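Local coordinates for protein MAR1 Ribonuclease (Caenorhabditis elegans, PDB 2B34) that probably acts as a hydrolase of the isochorismatase family, perhaps as a ribonuclease, at residues 15-20 / 41-46; 96-101 / 125-130; 142-147 / 191-196. All blocks are in the same frame, centred on the assembly; numbering follows the deposited sequence.

Contact 1: 15-20 / 41-46; sequences SALFVC and RRLIDA
Leu17 lays one methyl of its fork against the backbone of the helix residues 41-46 and turns the other toward Leu43. CD2 does the closer touching: it sits 3.6 Å from the carbonyl O of Leu43 and 3.7 Å from CA of Ile44, while CD1 stands 4.2 Å from CB of Leu43, the two leucine side chains crossing at about a right angle. Ile44 completes the apolar cluster with its CG1 branch, which meets Leu17 CD2 and, at 3.9 Å, CG2 of Val19. The first bond of that isoleucine points across the line between helix and strand, and because CG1 lies anti to the carbonyl carbon (chi1 -78°) the branch then reaches Leu17 and Val19. Leu17 points toward the helix, and with CG anti to the backbone N, chi1 175°, its fork ends against Leu43 and Ile44. All four touching residues are buried. On the solvent-facing side of the same helix turn, Arg41 NE gives Asp45 OD1 a nearly straight bond of 2.8 Å, part of a salt bridge, and Arg48 is a second partner of that carboxylate. The strand and helix axes run 9.6 Å apart at 145°, as in a beta-alpha-beta crossover, here strand 15-20, helix 33-49 and strand 54-59. Strands 54-59 and 103-109 flank strand 15-20 in the parallel sheet, and helix 161-169 packs against Leu43 and Ala46.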
loop_
_atom_site.group_PDB
_atom_site.type_symbol
_atom_site.label_atom_id
_atom_site.label_comp_id
_atom_site.label_asym_id
_atom_site.label_seq_id
_atom_site.Cartn_x
_atom_site.Cartn_y
_atom_site.Cartn_z
ATOM N N SER A 15 11.887 16.509 18.625
ATOM C CA SER A 15 12.429 15.398 17.842
ATOM C C SER A 15 13.827 14.941 18.261
ATOM O O SER A 15 14.610 15.709 18.819
ATOM C CB SER A 15 12.448 15.764 16.352
ATOM O OG SER A 15 11.136 16.004 15.863
ATOM N N ALA A 16 14.126 13.677 17.976
ATOM C CA ALA A 16 15.475 13.136 18.125
ATOM C C ALA A 16 15.849 12.336 16.885
ATOM O O ALA A 16 14.989 11.703 16.257
ATOM C CB ALA A 16 15.584 12.264 19.378
ATOM N N LEU A 17 17.130 12.377 16.529
ATOM C CA LEU A 17 17.640 11.557 15.439
ATOM C C LEU A 17 18.299 10.300 15.986
ATOM O O LEU A 17 19.241 10.367 16.775
ATOM C CB LEU A 17 18.616 12.344 14.560
ATOM C CG LEU A 17 19.335 11.573 13.440
ATOM C CD1 LEU A 17 18.376 11.068 12.341
ATOM C CD2 LEU A 17 20.430 12.436 12.840
ATOM N N PHE A 18 17.786 9.153 15.561
ATOM C CA PHE A 18 18.363 7.868 15.925
ATOM C C PHE A 18 19.126 7.295 14.727
ATOM O O PHE A 18 18.556 7.094 13.652
ATOM C CB PHE A 18 17.265 6.909 16.405
ATOM C CG PHE A 18 16.959 7.005 17.888
ATOM C CD1 PHE A 18 16.948 8.234 18.549
ATOM C CD2 PHE A 18 16.648 5.855 18.616
ATOM C CE1 PHE A 18 16.657 8.312 19.915
ATOM C CE2 PHE A 18 16.357 5.923 19.981
ATOM C CZ PHE A 18 16.365 7.153 20.630
ATOM N N VAL A 19 20.421 7.057 14.921
ATOM C CA VAL A 19 21.279 6.454 13.898
ATOM C C VAL A 19 21.600 5.030 14.337
ATOM O O VAL A 19 22.386 4.828 15.272
ATOM C CB VAL A 19 22.609 7.249 13.727
ATOM C CG1 VAL A 19 23.485 6.632 12.637
ATOM C CG2 VAL A 19 22.340 8.730 13.446
ATOM N N CYS A 20 21.004 4.034 13.686
ATOM C CA CYS A 20 21.231 2.666 14.160
ATOM C C CYS A 20 22.154 1.801 13.318
ATOM O O CYS A 20 21.906 1.538 12.129
ATOM C CB CYS A 20 19.936 1.951 14.621
ATOM S SG CYS A 20 19.296 0.536 13.724
ATOM N N ARG A 41 24.232 10.965 6.450
ATOM C CA ARG A 41 25.078 12.128 6.780
ATOM C C ARG A 41 24.316 13.453 6.652
ATOM O O ARG A 41 24.547 14.382 7.429
ATOM C CB ARG A 41 26.368 12.128 5.941
ATOM C CG ARG A 41 27.330 13.318 6.172
ATOM C CD ARG A 41 27.825 13.459 7.626
ATOM N NE ARG A 41 28.476 14.756 7.828
ATOM C CZ ARG A 41 29.775 14.992 7.645
ATOM N NH1 ARG A 41 30.591 14.016 7.273
ATOM N NH2 ARG A 41 30.262 16.212 7.835
ATOM N N ARG A 42 23.397 13.532 5.687
ATOM C CA ARG A 42 22.539 14.718 5.522
ATOM C C ARG A 42 21.665 14.981 6.745
ATOM O O ARG A 42 21.519 16.133 7.173
ATOM C CB ARG A 42 21.662 14.599 4.271
ATOM C CG ARG A 42 22.426 14.716 2.976
ATOM C CD ARG A 42 21.553 14.392 1.776
ATOM N NE ARG A 42 22.294 14.536 0.523
ATOM C CZ ARG A 42 21.754 14.909 -0.633
ATOM N NH1 ARG A 42 20.461 15.199 -0.712
ATOM N NH2 ARG A 42 22.513 15.009 -1.710
ATOM N N LEU A 43 21.084 13.915 7.297
ATOM C CA LEU A 43 20.240 14.023 8.483
ATOM C C LEU A 43 21.041 14.353 9.735
ATOM O O LEU A 43 20.601 15.154 10.561
ATOM C CB LEU A 43 19.419 12.750 8.684
ATOM C CG LEU A 43 18.141 12.818 7.847
ATOM C CD1 LEU A 43 17.933 11.550 7.074
ATOM C CD2 LEU A 43 16.927 13.198 8.694
ATOM N N ILE A 44 22.211 13.727 9.864
ATOM C CA ILE A 44 23.147 14.027 10.950
ATOM C C ILE A 44 23.567 15.504 10.933
ATOM O O ILE A 44 23.568 16.154 11.976
ATOM C CB ILE A 44 24.371 13.081 10.912
ATOM C CG1 ILE A 44 23.996 11.716 11.499
ATOM C CG2 ILE A 44 25.548 13.673 11.678
ATOM C CD1 ILE A 44 24.941 10.590 11.115
ATOM N N ASP A 45 23.905 16.020 9.748
ATOM C CA ASP A 45 24.242 17.434 9.565
ATOM C C ASP A 45 23.058 18.334 9.908
ATOM O O ASP A 45 23.222 19.354 10.582
ATOM C CB ASP A 45 24.670 17.718 8.122
ATOM C CG ASP A 45 26.038 17.150 7.777
ATOM O OD1 ASP A 45 26.851 16.866 8.685
ATOM O OD2 ASP A 45 26.303 16.997 6.564
ATOM N N ALA A 46 21.870 17.953 9.435
ATOM C CA ALA A 46 20.645 18.698 9.718
ATOM C C ALA A 46 20.350 18.744 11.210
ATOM O O ALA A 46 19.959 19.790 11.725
ATOM C CB ALA A 46 19.470 18.111 8.962
#

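Contact 2: 96-101 / 125-130; sequences DTLKKV and RGLNVH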
loop_
_atom_site.group_PDB
_atom_site.type_symbol
_atom_site.label_atom_id
_atom_site.label_comp_id
_atom_site.label_asym_id
_atom_site.label_seq_id
_atom_site.Cartn_x
_atom_site.Cartn_y
_atom_site.Cartn_z
ATOM N N ASP A 96 16.026 8.446 28.905
ATOM C CA ASP A 96 15.960 9.873 29.247
ATOM C C ASP A 96 15.796 10.784 28.024
ATOM O O ASP A 96 15.081 11.787 28.087
ATOM C CB ASP A 96 17.182 10.300 30.068
ATOM C CG ASP A 96 17.063 9.935 31.544
ATOM O OD1 ASP A 96 15.977 9.497 31.985
ATOM O OD2 ASP A 96 18.065 10.093 32.270
ATOM N N THR A 97 16.465 10.433 26.925
ATOM C CA THR A 97 16.303 11.135 25.645
ATOM C C THR A 97 14.860 11.023 25.147
ATOM O O THR A 97 14.262 12.017 24.726
ATOM C CB THR A 97 17.269 10.574 24.563
ATOM O OG1 THR A 97 18.622 10.705 25.011
ATOM C CG2 THR A 97 17.113 11.317 23.233
ATOM N N LEU A 98 14.312 9.809 25.215
ATOM C CA LEU A 98 12.974 9.513 24.703
ATOM C C LEU A 98 11.842 10.157 25.506
ATOM O O LEU A 98 10.768 10.425 24.963
ATOM C CB LEU A 98 12.759 7.996 24.601
ATOM C CG LEU A 98 13.575 7.234 23.549
ATOM C CD1 LEU A 98 13.282 5.743 23.614
ATOM C CD2 LEU A 98 13.310 7.775 22.147
ATOM N N LYS A 99 12.083 10.399 26.794
ATOM C CA LYS A 99 11.107 11.078 27.644
ATOM C C LYS A 99 11.024 12.579 27.358
ATOM O O LYS A 99 10.066 13.241 27.755
ATOM C CB LYS A 99 11.393 10.810 29.127
ATOM C CG LYS A 99 10.836 9.471 29.615
ATOM C CD LYS A 99 11.213 9.166 31.067
ATOM C CE LYS A 99 12.488 8.329 31.155
ATOM N NZ LYS A 99 12.704 7.772 32.527
ATOM N N LYS A 100 12.023 13.108 26.655
ATOM C CA LYS A 100 12.063 14.528 26.310
ATOM C C LYS A 100 11.473 14.832 24.932
ATOM O O LYS A 100 11.218 15.998 24.610
ATOM C CB LYS A 100 13.498 15.048 26.373
ATOM C CG LYS A 100 13.987 15.422 27.763
ATOM C CD LYS A 100 15.339 16.135 27.697
ATOM C CE LYS A 100 15.249 17.454 26.912
ATOM N NZ LYS A 100 16.585 18.094 26.722
ATOM N N VAL A 101 11.262 13.797 24.118
ATOM C CA VAL A 101 10.770 13.987 22.746
ATOM C C VAL A 101 9.446 13.270 22.458
ATOM O O VAL A 101 9.040 12.374 23.197
ATOM C CB VAL A 101 11.838 13.594 21.675
ATOM C CG1 VAL A 101 13.054 14.502 21.772
ATOM C CG2 VAL A 101 12.236 12.122 21.796
ATOM N N ARG A 125 6.075 2.955 23.121
ATOM C CA ARG A 125 6.278 4.042 24.082
ATOM C C ARG A 125 5.445 5.295 23.766
ATOM O O ARG A 125 5.528 6.301 24.479
ATOM C CB ARG A 125 7.765 4.402 24.159
ATOM C CG ARG A 125 8.606 3.443 24.991
ATOM C CD ARG A 125 10.085 3.582 24.653
ATOM N NE ARG A 125 10.949 2.861 25.589
ATOM C CZ ARG A 125 11.246 1.566 25.508
ATOM N NH1 ARG A 125 10.746 0.813 24.536
ATOM N NH2 ARG A 125 12.043 1.017 26.413
ATOM N N GLY A 126 4.649 5.236 22.701
ATOM C CA GLY A 126 3.791 6.354 22.308
ATOM C C GLY A 126 4.497 7.450 21.525
ATOM O O GLY A 126 3.972 8.557 21.386
ATOM N N LEU A 127 5.690 7.142 21.018
ATOM C CA LEU A 127 6.450 8.079 20.194
ATOM C C LEU A 127 6.035 7.949 18.735
ATOM O O LEU A 127 5.639 6.871 18.293
ATOM C CB LEU A 127 7.952 7.809 20.335
ATOM C CG LEU A 127 8.623 8.232 21.644
ATOM C CD1 LEU A 127 9.505 7.124 22.185
ATOM C CD2 LEU A 127 9.418 9.517 21.456
ATOM N N ASN A 128 6.112 9.050 17.992
ATOM C CA ASN A 128 5.955 8.995 16.543
ATOM C C ASN A 128 7.300 8.659 15.904
ATOM O O ASN A 128 8.334 9.217 16.287
ATOM C CB ASN A 128 5.422 10.318 15.990
ATOM C CG ASN A 128 4.152 10.793 16.693
ATOM O OD1 ASN A 128 4.051 11.959 17.091
ATOM N ND2 ASN A 128 3.181 9.899 16.845
ATOM N N VAL A 129 7.284 7.732 14.948
ATOM C CA VAL A 129 8.508 7.292 14.268
ATOM C C VAL A 129 8.491 7.714 12.805
ATOM O O VAL A 129 7.596 7.332 12.047
ATOM C CB VAL A 129 8.716 5.756 14.367
ATOM C CG1 VAL A 129 10.033 5.341 13.724
ATOM C CG2 VAL A 129 8.669 5.300 15.813
ATOM N N HIS A 130 9.494 8.504 12.427
ATOM C CA HIS A 130 9.684 8.937 11.049
ATOM C C HIS A 130 10.852 8.172 10.435
ATOM O O HIS A 130 12.022 8.456 10.715
ATOM C CB HIS A 130 9.895 10.451 10.995
ATOM C CG HIS A 130 8.736 11.233 11.540
ATOM N ND1 HIS A 130 8.333 11.146 12.858
ATOM C CD2 HIS A 130 7.888 12.103 10.944
ATOM C CE1 HIS A 130 7.286 11.930 13.048
ATOM N NE2 HIS A 130 6.998 12.524 11.903
#
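Leu127 splits its two methyls between two residues of the segment 96-101, CD1 going to Leu98 and CD2 to Val101. The two leucines cross at about a right angle, so that Leu127 CD1 comes up against Leu98 at CD2, 3.9 Å away, and also lies near CB of the same residue. Toward Val101 the approach is slanted instead. Leu127 CD2 rests 3.9 Å from Val101 CG2 and, closer still, 3.4 Å from the Val101 carbonyl O, so this methyl packs on backbone as well as side chain. Val101 offers CG2 because that branch lies between its own backbone N and carbonyl carbon, with CG1 anti to the carbonyl carbon (chi1 -64°); CG1 is turned instead to the neighbouring strand at Ala16.

The other methyl of Leu98, CD1, meets the aliphatic part of Arg125 at CD, 4.0 Å off, and the two chains are again nearly perpendicular. The arginine chain is extended from CG to NE, which carries the guanidinium of this exposed residue beyond the leucine; NH1 makes a weak hydrogen bond to Asp121 O.

Leu122 of helix 114-124 touches both Leu98 and Leu127, joining them in one apolar cluster. Gly126, at positive phi, ends that helix in a Schellman motif and turns the chain into strand 128-137. The contact thus belongs to the helix-to-strand connection of an alpha/beta fold with a parallel sheet, where the first apolar residue after the helix's C-terminal turn packs against the segment leading into strand 103-109.

Contact 3: 142-147 / 191-196; sequences TDRHFA and TGLVPL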
loop_
_atom_site.group_PDB
_atom_site.type_symbol
_atom_site.label_atom_id
_atom_site.label_comp_id
_atom_site.label_asym_id
_atom_site.label_seq_id
_atom_site.Cartn_x
_atom_site.Cartn_y
_atom_site.Cartn_z
ATOM N N THR A 142 14.024 -7.617 -0.762
ATOM C CA THR A 142 12.727 -8.098 -0.283
ATOM C C THR A 142 12.543 -7.783 1.199
ATOM O O THR A 142 11.470 -7.327 1.615
ATOM C CB THR A 142 12.549 -9.613 -0.565
ATOM O OG1 THR A 142 12.675 -9.845 -1.973
ATOM C CG2 THR A 142 11.177 -10.112 -0.109
ATOM N N ASP A 143 13.594 -8.019 1.983
ATOM C CA ASP A 143 13.600 -7.700 3.415
ATOM C C ASP A 143 13.323 -6.217 3.674
ATOM O O ASP A 143 12.498 -5.879 4.523
ATOM C CB ASP A 143 14.934 -8.118 4.054
ATOM C CG ASP A 143 14.990 -9.606 4.374
ATOM O OD1 ASP A 143 13.918 -10.237 4.491
ATOM O OD2 ASP A 143 16.107 -10.147 4.512
ATOM N N ARG A 144 14.015 -5.353 2.932
ATOM C CA ARG A 144 13.857 -3.898 3.015
ATOM C C ARG A 144 12.444 -3.460 2.609
ATOM O O ARG A 144 11.811 -2.658 3.303
ATOM C CB ARG A 144 14.890 -3.211 2.112
ATOM C CG ARG A 144 14.938 -1.683 2.225
ATOM C CD ARG A 144 15.772 -1.071 1.104
ATOM N NE ARG A 144 15.849 0.388 1.212
ATOM C CZ ARG A 144 16.204 1.204 0.224
ATOM N NH1 ARG A 144 16.500 0.720 -0.979
ATOM N NH2 ARG A 144 16.241 2.515 0.432
ATOM N N HIS A 145 11.972 -3.990 1.480
ATOM C CA HIS A 145 10.653 -3.660 0.938
ATOM C C HIS A 145 9.558 -3.901 1.970
ATOM O O HIS A 145 8.743 -3.020 2.244
ATOM C CB HIS A 145 10.379 -4.484 -0.327
ATOM C CG HIS A 145 9.151 -4.059 -1.078
ATOM N ND1 HIS A 145 7.928 -4.677 -0.917
ATOM C CD2 HIS A 145 8.962 -3.091 -2.004
ATOM C CE1 HIS A 145 7.037 -4.101 -1.705
ATOM N NE2 HIS A 145 7.639 -3.134 -2.375
ATOM N N PHE A 146 9.552 -5.096 2.551
ATOM C CA PHE A 146 8.519 -5.453 3.504
ATOM C C PHE A 146 8.767 -4.903 4.899
ATOM O O PHE A 146 7.835 -4.800 5.686
ATOM C CB PHE A 146 8.273 -6.965 3.501
ATOM C CG PHE A 146 7.515 -7.430 2.293
ATOM C CD1 PHE A 146 6.120 -7.401 2.281
ATOM C CD2 PHE A 146 8.191 -7.850 1.149
ATOM C CE1 PHE A 146 5.406 -7.802 1.152
ATOM C CE2 PHE A 146 7.487 -8.257 0.015
ATOM C CZ PHE A 146 6.091 -8.236 0.019
ATOM N N ALA A 147 10.017 -4.534 5.192
ATOM C CA ALA A 147 10.328 -3.811 6.425
ATOM C C ALA A 147 9.491 -2.544 6.476
ATOM O O ALA A 147 8.836 -2.277 7.478
ATOM C CB ALA A 147 11.799 -3.469 6.504
ATOM N N THR A 191 17.766 5.026 -4.388
ATOM C CA THR A 191 17.928 3.670 -3.865
ATOM C C THR A 191 16.862 2.693 -4.379
ATOM O O THR A 191 16.467 1.754 -3.681
ATOM C CB THR A 191 18.002 3.654 -2.318
ATOM O OG1 THR A 191 16.778 4.151 -1.769
ATOM C CG2 THR A 191 19.162 4.513 -1.828
ATOM N N GLY A 192 16.413 2.926 -5.613
ATOM C CA GLY A 192 15.504 2.021 -6.324
ATOM C C GLY A 192 14.125 1.795 -5.725
ATOM O O GLY A 192 13.498 0.756 -5.970
ATOM N N LEU A 193 13.647 2.771 -4.958
ATOM C CA LEU A 193 12.387 2.639 -4.224
ATOM C C LEU A 193 11.130 2.857 -5.075
ATOM O O LEU A 193 10.038 2.446 -4.689
ATOM C CB LEU A 193 12.375 3.582 -3.020
ATOM C CG LEU A 193 13.327 3.232 -1.872
ATOM C CD1 LEU A 193 13.512 4.425 -0.949
ATOM C CD2 LEU A 193 12.849 1.996 -1.097
ATOM N N VAL A 194 11.288 3.506 -6.222
ATOM C CA VAL A 194 10.155 3.840 -7.079
ATOM C C VAL A 194 10.030 2.827 -8.218
ATOM O O VAL A 194 10.999 2.599 -8.945
ATOM C CB VAL A 194 10.274 5.277 -7.649
ATOM C CG1 VAL A 194 8.986 5.687 -8.371
ATOM C CG2 VAL A 194 10.582 6.252 -6.540
ATOM N N PRO A 195 8.841 2.203 -8.361
ATOM C CA PRO A 195 8.599 1.237 -9.437
ATOM C C PRO A 195 8.769 1.838 -10.832
ATOM O O PRO A 195 8.226 2.910 -11.117
ATOM C CB PRO A 195 7.143 0.807 -9.207
ATOM C CG PRO A 195 6.895 1.080 -7.750
ATOM C CD PRO A 195 7.663 2.340 -7.483
ATOM N N LEU A 196 9.538 1.150 -11.673
ATOM C CA LEU A 196 9.664 1.490 -13.089
ATOM C C LEU A 196 8.289 1.476 -13.747
ATOM O O LEU A 196 7.490 0.569 -13.504
ATOM C CB LEU A 196 10.575 0.485 -13.803
ATOM C CG LEU A 196 10.779 0.689 -15.308
ATOM C CD1 LEU A 196 12.053 1.481 -15.579
ATOM C CD2 LEU A 196 10.823 -0.650 -16.021
#
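Arg144 grips Thr191 end-on with both terminal nitrogens, one to each of two oxygens. NH2 donates to the hydroxyl OG1 of Thr191 at 2.8 Å, an almost straight bond (172°) lying in the guanidinium plane. NH1 takes the Thr191 carbonyl O at 2.9 Å, using a lone pair in the carbonyl plane, although this bond is more bent (143°) and the oxygen is tilted somewhat from the guanidinium plane. Threonine presents both acceptors to one group because OG1 stands between its backbone N and carbonyl carbon, chi1 62°.

Two further bonds hold the group: NE to the carbonyl O of Val136 and NH2 to the carbonyl O of Val133. The buried cation therefore has four acceptors, all of them carbonyls or a hydroxyl, which fix the rotation of its flat end. Over one face Leu193 CD2 sits 3.6 Å above the plane, near its centre, while the extended arginine chain brings the group out from helix 141-154 to meet the loop.

With an alanine in place of Arg144, the Thr191 carbonyl and hydroxyl and the carbonyls of Val133 and Val136 would probably lose these donors, and a gap would open under Leu193.

Tyr32 touches both Arg144 and Thr191. Other subunits press close: Leu193 packs on Phe146 and Pro195 on His145 of one neighbouring subunit, while Gly192 O accepts a hydrogen bond from Ser197 OG of another. This is a bidentate, end-on arginine interaction, joining the C-terminal tail to helix 141-154 of its own chain near the interfaces of a four-chain assembly.

In the fold
The three contacts follow one another along the chain, each closing before the next opens. Contacts 1 and 2 lie close in space, with centres 14 Å apart, and touch directly through Phe18 against Leu98 and Ser15 and Ala16 against Val101; both reach the same parallel sheet, in which strand 15-20 is followed by 103-109 and 128-137. Contact 3 stands off, its centre 22 Å from contact 1 and 27 Å from contact 2, with no direct touch to either, though helix 141-154 follows strand 128-137 in the chain. The first two thus knit the alpha/beta core, whereas the third secures the C-terminal tail where subunits meet.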